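Local coordinates for protein succinate-semialdehyde dehydrogenase (Streptococcus pyogenes MGAS1882, PDB 4OGD) that probably catalyses the NADP+-dependent oxidation of succinic semialdehyde to succinate, as a two-subunit member of the aldehyde dehydrogenase family, at residues Q397-A400 and K401-A405. Sequence-based numbering, arbitrary orientation.
Sequences QEHA and KAVAA
Glu398 and Lys401 form an i to i+3 salt bridge on the outer side of helix 397-406, the short crossover helix of a beta-alpha-beta unit between strands 391-393 and 411-414, and illustrate how two turns of helix sort their side chains by face. Glu398 sets out away from the following turn at CB, but the bend at chi2 (-57°) brings its carboxylate back. There OE2 receives Lys401 NZ at 2.9 Å, from the syn side and 16° out of the carboxylate plane. Lys401 reaches this point by running back toward the start of the helix. Its CG lies 3.3 Å from Gln397 O, and its CD passes 3.9 Å from Gln397 CG, so aliphatic carbons of both chains touch where they cross. Tyr116 of the second subunit packs on Lys401.

A different face carries His399 and Val403, whose side chains run alongside each other in a common direction. The imidazole is fixed from outside the helix: ND1 hydrogen-bonds to Asp241 OD2 and NE2 to Glu374 OE1, which hold its rotation. Ala400 packs on Ile414 and Ala404 on Ser412, both of strand 411-414. Successive i to i+4 backbone bonds run through both turns, Val403 N reaching His399 O at 3.1 Å with an N-H...O angle of 168°. Beside that bond, Val403 CG2 approaches the imidazole ring obliquely, 3.8 Å from His399 CD2.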
ATOM      1  N   GLN A 397      29.714   1.603 -17.495  1.00 15.16           N
ATOM      2  CA  GLN A 397      28.840   1.547 -16.320  1.00 15.26           C
ATOM      3  C   GLN A 397      27.941   2.770 -16.168  1.00 16.32           C
ATOM      4  O   GLN A 397      26.753   2.633 -15.858  1.00 14.96           O
ATOM      5  CB  GLN A 397      29.647   1.295 -15.046  1.00 13.75           C
ATOM      6  CG  GLN A 397      28.787   1.100 -13.809  1.00 18.07           C
ATOM      7  CD  GLN A 397      29.556   0.449 -12.684  1.00 19.22           C
ATOM      8  OE1 GLN A 397      29.772  -0.762 -12.685  1.00 22.89           O
ATOM      9  NE2 GLN A 397      29.993   1.255 -11.724  1.00 19.95           N
ATOM     10  N   GLU A 398      28.488   3.961 -16.400  1.00 13.64           N
ATOM     11  CA  GLU A 398      27.672   5.171 -16.319  1.00 14.16           C
ATOM     12  C   GLU A 398      26.595   5.215 -17.405  1.00 12.21           C
ATOM     13  O   GLU A 398      25.478   5.677 -17.154  1.00 13.73           O
ATOM     14  CB  GLU A 398      28.541   6.433 -16.330  1.00 14.19           C
ATOM     15  CG  GLU A 398      29.287   6.643 -15.021  1.00 21.55           C
ATOM     16  CD  GLU A 398      28.349   6.722 -13.829  1.00 21.53           C
ATOM     17  OE1 GLU A 398      27.436   7.575 -13.844  1.00 27.90           O
ATOM     18  OE2 GLU A 398      28.516   5.927 -12.881  1.00 22.78           O
ATOM     19  N   HIS A 399      26.927   4.704 -18.591  1.00 11.31           N
ATOM     20  CA  HIS A 399      25.972   4.577 -19.698  1.00 12.27           C
ATOM     21  C   HIS A 399      24.829   3.650 -19.291  1.00 13.39           C
ATOM     22  O   HIS A 399      23.645   3.979 -19.459  1.00 12.06           O
ATOM     23  CB  HIS A 399      26.700   4.028 -20.938  1.00 12.11           C
ATOM     24  CG  HIS A 399      25.878   4.019 -22.198  1.00 12.44           C
ATOM     25  ND1 HIS A 399      26.324   3.442 -23.367  1.00 13.22           N
ATOM     26  CD2 HIS A 399      24.651   4.524 -22.475  1.00 14.15           C
ATOM     27  CE1 HIS A 399      25.407   3.581 -24.307  1.00 16.19           C
ATOM     28  NE2 HIS A 399      24.381   4.236 -23.792  1.00 12.52           N
ATOM     29  N   ALA A 400      25.187   2.491 -18.746  1.00 11.66           N
ATOM     30  CA  ALA A 400      24.201   1.508 -18.303  1.00 11.33           C
ATOM     31  C   ALA A 400      23.271   2.067 -17.226  1.00 10.89           C
ATOM     32  O   ALA A 400      22.052   1.878 -17.294  1.00 11.53           O
ATOM     33  CB  ALA A 400      24.897   0.255 -17.798  1.00 11.09           C
ATOM     34  N   LYS A 401      23.845   2.735 -16.228  1.00 11.96           N
ATOM     35  CA  LYS A 401      23.056   3.301 -15.130  1.00 10.55           C
ATOM     36  C   LYS A 401      22.126   4.403 -15.621  1.00 10.99           C
ATOM     37  O   LYS A 401      21.005   4.539 -15.131  1.00 11.50           O
ATOM     38  CB  LYS A 401      23.974   3.857 -14.042  1.00 12.91           C
ATOM     39  CG  LYS A 401      24.721   2.795 -13.269  1.00 12.11           C
ATOM     40  CD  LYS A 401      25.912   3.394 -12.529  1.00 14.50           C
ATOM     41  CE  LYS A 401      25.478   4.382 -11.464  1.00 14.08           C
ATOM     42  NZ  LYS A 401      26.625   5.080 -10.811  1.00 17.87           N
ATOM     43  N   ALA A 402      22.595   5.187 -16.587  1.00 12.22           N
ATOM     44  CA  ALA A 402      21.811   6.306 -17.100  1.00 11.50           C
ATOM     45  C   ALA A 402      20.596   5.807 -17.876  1.00 10.05           C
ATOM     46  O   ALA A 402      19.490   6.333 -17.725  1.00 12.79           O
ATOM     47  CB  ALA A 402      22.676   7.207 -17.970  1.00 12.23           C
ATOM     48  N   VAL A 403      20.799   4.793 -18.709  1.00  9.42           N
ATOM     49  CA  VAL A 403      19.681   4.181 -19.424  1.00  8.12           C
ATOM     50  C   VAL A 403      18.719   3.478 -18.465  1.00  9.53           C
ATOM     51  O   VAL A 403      17.500   3.599 -18.607  1.00  9.96           O
ATOM     52  CB  VAL A 403      20.168   3.202 -20.507  1.00  9.76           C
ATOM     53  CG1 VAL A 403      18.980   2.524 -21.166  1.00  8.73           C
ATOM     54  CG2 VAL A 403      20.982   3.961 -21.555  1.00 12.23           C
ATOM     55  N   ALA A 404      19.256   2.767 -17.473  1.00  9.17           N
ATOM     56  CA  ALA A 404      18.415   2.073 -16.493  1.00  8.08           C
ATOM     57  C   ALA A 404      17.420   3.023 -15.824  1.00  8.74           C
ATOM     58  O   ALA A 404      16.239   2.691 -15.669  1.00  9.95           O
ATOM     59  CB  ALA A 404      19.285   1.390 -15.436  1.00 10.34           C
ATOM     60  N   ALA A 405      17.890   4.210 -15.449  1.00  8.78           N
ATOM     61  CA  ALA A 405      17.043   5.181 -14.759  1.00 10.95           C
ATOM     62  C   ALA A 405      15.895   5.638 -15.646  1.00 10.11           C
ATOM     63  O   ALA A 405      14.831   6.018 -15.149  1.00 11.31           O
ATOM     64  CB  ALA A 405      17.866   6.383 -14.303  1.00 10.32           C
TER